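Long-range contacts in phage-like element PBSX protein xkdM (Bacillus subtilis, PDB 2GUJ), which is of unproven function but probably forms part of the tail tube of the phage-like element PBSX: residues S82-T87 with F111-I116; I26-A31 with T60-K65; R103-D108 with D138-L143. All blocks are in the same frame, centred on the assembly; numbering follows the deposited sequence.

Contact 1 (S82-T87 with F111-I116); sequences SDPYFT and FDSAKI
Two aromatic side chains that cross at about a right angle and one aspartate bound to a helix start hold 82-87 against 111-116. Phe111 turns its edge to a face of Phe86: the ring planes stand 74° apart with centroids 5.0 Å from each other, a T-shaped stack. The touching edge is CD1 and CE1 of Phe111, and CE1 lies over the Phe86 ring offset toward its rim. From the helix, Ile116 meets the same phenyl group tip to tip, its CD1 4.0 Å from Phe86 CZ. Ile116 and Phe86 both touch Met74, which brings helix 113-117, strand 86-92 and helix 68-79 together; Leu16 of strand 14-18 also packs on Phe86.

Beside the rings, Asp83 extends its carboxylate to the first turn of helix 113-117, with CG beside its own backbone N (chi1 -77°). Ser113 N donates to Asp83 OD1 over 2.7 Å in a nearly straight bond (163°), meeting the oxygen from above the carboxylate plane. Ser113 OG lies 2.6 Å from Asp83 OD1 and also near the backbone Ser82 O; its one proton can serve only one of them at a time. The N-cap residue Asp112 brings its OD1 to 3.7 Å from Asp83 OD2, the carboxylates crossing obliquely. If both are ionised they would repel and could raise one pKa, which the helix N-terminus and Ser113 amide probably offset in part.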
# COMPACT_ATOMS: atom_id res chain seq x y z
N SER B 82 -15.02 13.94 -10.53
CA SER B 82 -15.36 12.53 -10.57
C SER B 82 -14.14 11.71 -10.93
O SER B 82 -13.16 12.22 -11.48
CB SER B 82 -16.49 12.28 -11.57
OG SER B 82 -17.71 12.06 -10.89
N ASP B 83 -14.20 10.43 -10.58
CA ASP B 83 -13.12 9.50 -10.88
C ASP B 83 -13.69 8.48 -11.84
O ASP B 83 -14.67 7.81 -11.54
CB ASP B 83 -12.62 8.82 -9.62
CG ASP B 83 -11.73 9.72 -8.80
OD1 ASP B 83 -10.92 10.46 -9.41
OD2 ASP B 83 -11.84 9.69 -7.55
N PRO B 84 -13.06 8.36 -13.02
CA PRO B 84 -13.46 7.43 -14.07
C PRO B 84 -13.00 6.00 -13.81
O PRO B 84 -12.11 5.77 -13.00
CB PRO B 84 -12.80 8.03 -15.30
CG PRO B 84 -11.49 8.49 -14.75
CD PRO B 84 -11.90 9.16 -13.44
N TYR B 85 -13.60 5.05 -14.52
CA TYR B 85 -13.24 3.65 -14.39
C TYR B 85 -12.45 3.18 -15.60
O TYR B 85 -13.01 2.99 -16.67
CB TYR B 85 -14.47 2.77 -14.29
CG TYR B 85 -15.17 2.75 -12.97
CD1 TYR B 85 -14.46 2.71 -11.77
CD2 TYR B 85 -16.56 2.71 -12.90
CE1 TYR B 85 -15.11 2.62 -10.54
CE2 TYR B 85 -17.22 2.62 -11.68
CZ TYR B 85 -16.49 2.58 -10.51
OH TYR B 85 -17.13 2.52 -9.30
N PHE B 86 -11.15 2.99 -15.44
CA PHE B 86 -10.34 2.52 -16.54
C PHE B 86 -10.21 1.00 -16.41
O PHE B 86 -10.45 0.43 -15.34
CB PHE B 86 -8.94 3.15 -16.52
CG PHE B 86 -8.87 4.48 -15.83
CD1 PHE B 86 -9.30 4.62 -14.52
CD2 PHE B 86 -8.32 5.58 -16.48
CE1 PHE B 86 -9.18 5.84 -13.85
CE2 PHE B 86 -8.19 6.81 -15.82
CZ PHE B 86 -8.62 6.94 -14.50
N THR B 87 -9.85 0.34 -17.50
CA THR B 87 -9.66 -1.10 -17.51
C THR B 87 -8.19 -1.36 -17.78
O THR B 87 -7.71 -1.12 -18.88
CB THR B 87 -10.49 -1.76 -18.60
OG1 THR B 87 -11.86 -1.79 -18.18
CG2 THR B 87 -9.99 -3.17 -18.91
N PHE B 111 -8.21 5.27 -9.99
CA PHE B 111 -7.38 6.15 -9.17
C PHE B 111 -8.09 7.46 -8.89
O PHE B 111 -9.23 7.68 -9.30
CB PHE B 111 -6.08 6.54 -9.86
CG PHE B 111 -5.61 5.56 -10.86
CD1 PHE B 111 -6.22 5.46 -12.11
CD2 PHE B 111 -4.53 4.72 -10.56
CE1 PHE B 111 -5.77 4.54 -13.05
CE2 PHE B 111 -4.07 3.80 -11.49
CZ PHE B 111 -4.68 3.70 -12.74
N ASP B 112 -7.40 8.35 -8.18
CA ASP B 112 -7.92 9.67 -7.88
C ASP B 112 -7.40 10.54 -9.02
O ASP B 112 -6.19 10.62 -9.25
CB ASP B 112 -7.40 10.15 -6.52
CG ASP B 112 -7.90 11.55 -6.14
OD1 ASP B 112 -9.13 11.77 -6.08
OD2 ASP B 112 -7.07 12.43 -5.90
N SER B 113 -8.32 11.16 -9.74
CA SER B 113 -7.97 12.01 -10.87
C SER B 113 -6.77 12.88 -10.58
O SER B 113 -5.71 12.73 -11.18
CB SER B 113 -9.16 12.89 -11.21
OG SER B 113 -10.32 12.10 -11.32
N ALA B 114 -6.96 13.81 -9.64
CA ALA B 114 -5.93 14.74 -9.22
C ALA B 114 -4.58 14.05 -9.13
O ALA B 114 -3.59 14.50 -9.71
CB ALA B 114 -6.29 15.33 -7.87
N LYS B 115 -4.56 12.95 -8.38
CA LYS B 115 -3.33 12.18 -8.21
C LYS B 115 -2.66 11.92 -9.54
O LYS B 115 -1.43 11.88 -9.63
CB LYS B 115 -3.63 10.85 -7.50
CG LYS B 115 -3.65 10.95 -5.96
CD LYS B 115 -4.45 9.81 -5.35
CE LYS B 115 -4.01 8.46 -5.91
NZ LYS B 115 -4.81 7.31 -5.37
N ILE B 116 -3.46 11.75 -10.59
CA ILE B 116 -2.89 11.52 -11.91
C ILE B 116 -2.43 12.81 -12.58
O ILE B 116 -1.34 12.85 -13.16
CB ILE B 116 -3.87 10.81 -12.83
CG1 ILE B 116 -4.52 9.65 -12.10
CG2 ILE B 116 -3.12 10.27 -14.04
CD1 ILE B 116 -5.59 8.94 -12.92

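Contact 2 (I26-A31 with T60-K65); sequences IKTFEA and TATFYK
Ile26 leans from strand 21-33 over the neighbouring strand 57-63. Its CB lies near Phe63 CD2 and Thr62 O, and CG1, anti to the backbone N (chi1 176°), passes along the Thr62 carbonyl. At the tip, CD1 reaches Ala61 CB at 3.4 Å and sits over the centre of the Phe63 ring, 3.6 Å from its centroid and almost on the ring normal, a CH-pi contact. Phe63 carries this packing inward to Phe111 and to Val130 of strand 129-132.

The two strands run antiparallel, 170° apart, within the antiparallel sheet, in keeping with the barrel expected of a phage tail tube protein. A beta bulge shifts the register by one residue between the non-hydrogen-bonded pairs Ile26-Phe63 and Phe29-Ala61. Thr62 N bonds to Thr28 O at 2.9 Å, nearly along the C=O axis, whereas the bond from Lys27 N to Thr62 O is weak. Beyond the bulge, Glu30 and Thr60 form a hydrogen-bonded pair, with Glu30 N 2.8 Å from Thr60 O and the return bond arriving above the carbonyl plane.

On the solvent side Lys27 and Tyr64 run side by side. Lys27 bends at chi2 (62°), lays CD against Tyr64 CB and brings NZ over the ring face, 3.8 Å from the ring centroid, as a cation-pi contact; the same ammonium also forms a salt bridge with Glu13.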
# COMPACT_ATOMS: atom_id res chain seq x y z
N ILE B 26 1.22 1.85 -18.66
CA ILE B 26 1.60 1.64 -17.28
C ILE B 26 2.52 0.44 -17.10
O ILE B 26 2.24 -0.66 -17.58
CB ILE B 26 0.37 1.47 -16.39
CG1 ILE B 26 0.81 1.16 -14.96
CG2 ILE B 26 -0.51 0.36 -16.95
CD1 ILE B 26 -0.01 1.89 -13.92
N LYS B 27 3.63 0.65 -16.41
CA LYS B 27 4.59 -0.41 -16.19
C LYS B 27 4.21 -1.29 -15.02
O LYS B 27 3.04 -1.58 -14.81
CB LYS B 27 5.98 0.16 -15.96
CG LYS B 27 7.01 -0.32 -16.96
CD LYS B 27 6.65 0.12 -18.37
CE LYS B 27 7.81 -0.09 -19.32
NZ LYS B 27 7.48 0.29 -20.72
N THR B 28 5.21 -1.72 -14.25
CA THR B 28 4.95 -2.56 -13.11
C THR B 28 3.74 -2.11 -12.31
O THR B 28 3.53 -0.92 -12.06
CB THR B 28 6.16 -2.58 -12.17
OG1 THR B 28 5.82 -3.28 -10.97
CG2 THR B 28 6.57 -1.14 -11.82
N PHE B 29 2.93 -3.09 -11.92
CA PHE B 29 1.74 -2.85 -11.13
C PHE B 29 1.55 -4.09 -10.27
O PHE B 29 1.94 -5.18 -10.67
CB PHE B 29 0.53 -2.64 -12.05
CG PHE B 29 -0.26 -3.87 -12.32
CD1 PHE B 29 -1.20 -4.31 -11.41
CD2 PHE B 29 -0.02 -4.63 -13.46
CE1 PHE B 29 -1.90 -5.50 -11.62
CE2 PHE B 29 -0.71 -5.82 -13.68
CZ PHE B 29 -1.65 -6.26 -12.75
N GLU B 30 0.97 -3.91 -9.09
CA GLU B 30 0.74 -5.04 -8.19
C GLU B 30 -0.52 -4.81 -7.37
O GLU B 30 -0.57 -3.89 -6.55
CB GLU B 30 1.94 -5.23 -7.26
CG GLU B 30 1.80 -6.39 -6.27
CD GLU B 30 2.89 -6.39 -5.21
OE1 GLU B 30 2.93 -5.45 -4.38
OE2 GLU B 30 3.71 -7.34 -5.19
N ALA B 31 -1.53 -5.64 -7.58
CA ALA B 31 -2.79 -5.50 -6.86
C ALA B 31 -2.90 -6.45 -5.69
O ALA B 31 -1.94 -7.13 -5.35
CB ALA B 31 -3.95 -5.71 -7.82
N THR B 60 -1.60 -0.98 -6.32
CA THR B 60 -0.68 0.09 -6.63
C THR B 60 -0.01 -0.21 -7.96
O THR B 60 0.07 -1.36 -8.38
CB THR B 60 0.40 0.20 -5.53
OG1 THR B 60 1.64 0.63 -6.12
CG2 THR B 60 0.59 -1.14 -4.84
N ALA B 61 0.44 0.83 -8.63
CA ALA B 61 1.09 0.64 -9.91
C ALA B 61 1.82 1.90 -10.27
O ALA B 61 1.49 2.97 -9.77
CB ALA B 61 0.06 0.31 -10.95
N THR B 62 2.81 1.77 -11.15
CA THR B 62 3.57 2.93 -11.58
C THR B 62 3.48 3.10 -13.09
O THR B 62 3.57 2.14 -13.84
CB THR B 62 5.06 2.80 -11.19
OG1 THR B 62 5.49 1.44 -11.33
CG2 THR B 62 5.26 3.26 -9.76
N PHE B 63 3.29 4.34 -13.53
CA PHE B 63 3.18 4.59 -14.95
C PHE B 63 4.54 4.81 -15.61
O PHE B 63 5.49 5.27 -14.97
CB PHE B 63 2.27 5.80 -15.20
CG PHE B 63 0.85 5.59 -14.74
CD1 PHE B 63 0.53 5.52 -13.38
CD2 PHE B 63 -0.18 5.46 -15.68
CE1 PHE B 63 -0.79 5.34 -12.96
CE2 PHE B 63 -1.50 5.29 -15.26
CZ PHE B 63 -1.80 5.23 -13.90
N TYR B 64 4.60 4.44 -16.88
CA TYR B 64 5.81 4.57 -17.70
C TYR B 64 5.86 5.95 -18.35
O TYR B 64 6.72 6.76 -18.02
CB TYR B 64 5.85 3.44 -18.76
CG TYR B 64 6.58 3.75 -20.05
CD1 TYR B 64 7.91 4.18 -20.06
CD2 TYR B 64 5.92 3.64 -21.28
CE1 TYR B 64 8.56 4.50 -21.25
CE2 TYR B 64 6.56 3.95 -22.48
CZ TYR B 64 7.88 4.38 -22.46
OH TYR B 64 8.49 4.72 -23.65
N LYS B 65 4.94 6.23 -19.27
CA LYS B 65 4.91 7.53 -19.93
C LYS B 65 3.57 8.21 -19.65
O LYS B 65 2.60 7.55 -19.31
CB LYS B 65 5.11 7.38 -21.44
CG LYS B 65 4.13 6.39 -22.09
CD LYS B 65 4.06 6.56 -23.61
CE LYS B 65 5.41 6.33 -24.28
NZ LYS B 65 5.33 6.40 -25.77

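Contact 3 (R103-D108 with D138-L143); sequences RVTLYD and DVPEKL
At the start of strand 103-109, Arg103 N points to Glu141 O as a hydrogen-bond donor, though that oxygen is less surely placed. The Arg103 side chain runs alongside that of Glu141 and bends at chi2 and chi3, leaving NE 3.9 Å from Glu141 OE2, a long salt bridge with the flat groups steeply inclined; NE also has a weak hydrogen bond to Gln89. Arg103 O accepts a CA-H...O contact from Val139 CA at 3.2 Å. Val104 reverses the roles, its CA lying 3.1 Å from Asp138 O, while CG1 rests on the same carbonyl. Thr105 and Asp138 form an antiparallel hydrogen-bonded pair: Thr105 N reaches Asp138 O at 2.9 Å from above the carbonyl plane, and the return bond is weak. The methyl CG2 of Thr105 packs on Pro140. Further along, Tyr107 crosses Asp138 obliquely, and its OH donates to Asp138 OD2 over 3.1 Å, meeting it from above the carboxylate plane.

Strand 136-138 thus pairs with one side of 103-109, whose other side pairs with 86-92, consistent with a phage-tail-tube sheet. The bond from Tyr107 OH would help stabilise a charged Asp138, while the long Arg103-Glu141 pair at the surface is probably weak.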
# COMPACT_ATOMS: atom_id res chain seq x y z
N ARG B 103 -2.61 -12.96 -19.97
CA ARG B 103 -2.97 -11.56 -19.79
C ARG B 103 -3.86 -11.42 -18.58
O ARG B 103 -4.70 -12.27 -18.29
CB ARG B 103 -3.72 -11.04 -21.02
CG ARG B 103 -4.12 -9.57 -20.90
CD ARG B 103 -3.64 -8.77 -22.10
NE ARG B 103 -4.64 -8.68 -23.16
CZ ARG B 103 -4.41 -8.13 -24.34
NH1 ARG B 103 -3.21 -7.63 -24.62
NH2 ARG B 103 -5.38 -8.05 -25.24
N VAL B 104 -3.69 -10.31 -17.87
CA VAL B 104 -4.47 -10.03 -16.69
C VAL B 104 -5.20 -8.73 -16.92
O VAL B 104 -4.59 -7.74 -17.31
CB VAL B 104 -3.57 -9.81 -15.49
CG1 VAL B 104 -4.38 -9.85 -14.22
CG2 VAL B 104 -2.48 -10.83 -15.49
N THR B 105 -6.50 -8.72 -16.71
CA THR B 105 -7.20 -7.46 -16.85
C THR B 105 -7.71 -7.13 -15.46
O THR B 105 -7.91 -8.03 -14.64
CB THR B 105 -8.38 -7.57 -17.81
OG1 THR B 105 -9.52 -8.06 -17.10
CG2 THR B 105 -8.04 -8.51 -18.97
N LEU B 106 -7.87 -5.85 -15.17
CA LEU B 106 -8.37 -5.42 -13.87
C LEU B 106 -9.57 -4.56 -14.13
O LEU B 106 -9.44 -3.37 -14.41
CB LEU B 106 -7.33 -4.61 -13.10
CG LEU B 106 -6.27 -5.44 -12.38
CD1 LEU B 106 -6.96 -6.49 -11.51
CD2 LEU B 106 -5.39 -6.12 -13.38
N TYR B 107 -10.74 -5.17 -14.05
CA TYR B 107 -11.95 -4.43 -14.30
C TYR B 107 -12.15 -3.35 -13.27
O TYR B 107 -11.94 -3.56 -12.08
CB TYR B 107 -13.15 -5.36 -14.33
CG TYR B 107 -12.95 -6.46 -15.33
CD1 TYR B 107 -12.23 -6.25 -16.51
CD2 TYR B 107 -13.46 -7.73 -15.09
CE1 TYR B 107 -12.01 -7.27 -17.41
CE2 TYR B 107 -13.25 -8.77 -15.99
CZ TYR B 107 -12.52 -8.53 -17.15
OH TYR B 107 -12.25 -9.57 -18.01
N ASP B 108 -12.51 -2.19 -13.77
CA ASP B 108 -12.77 -1.02 -12.97
C ASP B 108 -11.69 -0.55 -12.02
O ASP B 108 -11.99 -0.14 -10.90
CB ASP B 108 -14.09 -1.19 -12.23
CG ASP B 108 -15.24 -0.61 -13.00
OD1 ASP B 108 -15.29 -0.77 -14.24
OD2 ASP B 108 -16.09 0.04 -12.36
N ASP B 138 -8.95 -10.53 -13.65
CA ASP B 138 -9.18 -11.64 -14.57
C ASP B 138 -7.91 -12.09 -15.32
O ASP B 138 -6.99 -11.31 -15.52
CB ASP B 138 -10.24 -11.18 -15.59
CG ASP B 138 -10.82 -12.31 -16.39
OD1 ASP B 138 -10.05 -13.18 -16.84
OD2 ASP B 138 -12.06 -12.30 -16.57
N VAL B 139 -7.89 -13.34 -15.75
CA VAL B 139 -6.75 -13.88 -16.50
C VAL B 139 -7.37 -14.68 -17.62
O VAL B 139 -7.26 -15.90 -17.66
CB VAL B 139 -5.90 -14.80 -15.61
CG1 VAL B 139 -4.71 -15.30 -16.39
CG2 VAL B 139 -5.47 -14.05 -14.36
N PRO B 140 -8.00 -13.99 -18.58
CA PRO B 140 -8.69 -14.51 -19.75
C PRO B 140 -7.96 -15.36 -20.78
O PRO B 140 -8.45 -16.42 -21.15
CB PRO B 140 -9.25 -13.25 -20.39
CG PRO B 140 -8.13 -12.29 -20.17
CD PRO B 140 -7.82 -12.53 -18.70
N GLU B 141 -6.81 -14.90 -21.26
CA GLU B 141 -6.11 -15.65 -22.29
C GLU B 141 -4.66 -15.91 -21.95
O GLU B 141 -4.12 -15.29 -21.05
CB GLU B 141 -6.21 -14.91 -23.62
CG GLU B 141 -5.73 -13.46 -23.55
CD GLU B 141 -6.30 -12.58 -24.67
OE1 GLU B 141 -6.08 -12.91 -25.86
OE2 GLU B 141 -6.95 -11.55 -24.36
N LYS B 142 -4.04 -16.85 -22.67
CA LYS B 142 -2.65 -17.13 -22.39
C LYS B 142 -1.80 -16.08 -23.07
O LYS B 142 -1.82 -14.93 -22.63
CB LYS B 142 -2.26 -18.54 -22.82
CG LYS B 142 -2.64 -19.56 -21.75
CD LYS B 142 -1.88 -20.87 -21.85
CE LYS B 142 -2.08 -21.69 -20.58
NZ LYS B 142 -1.42 -23.02 -20.64
N LEU B 143 -1.06 -16.44 -24.11
CA LEU B 143 -0.23 -15.43 -24.77
C LEU B 143 0.68 -15.98 -25.86
O LEU B 143 1.08 -17.15 -25.83
CB LEU B 143 0.62 -14.67 -23.75
CG LEU B 143 0.69 -13.14 -23.85
CD1 LEU B 143 1.44 -12.74 -25.11
CD2 LEU B 143 -0.72 -12.56 -23.85

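All three contacts reach the same antiparallel sheet, and each touches the other two. Contacts 1 and 2, with centres about 14 Å apart, meet through aromatic rings: Phe111 CZ lies 3.5 Å from Phe63 CZ, so the buried packing of contact 1 continues onto strand 57-63. Contact 3 is about 15 Å from contact 2 by centres and joins it where Phe29 CZ packs 3.8 Å from Leu106 CD2. Contacts 1 and 3, about 20 Å apart between centres, lie on opposite sides of the chain's centre, although Tyr85 and Asp108 touch. Their segments alternate along the sequence, whereas contact 2 is complete before either begins, and strands 86-92 and 103-109 are sheet neighbours linking them.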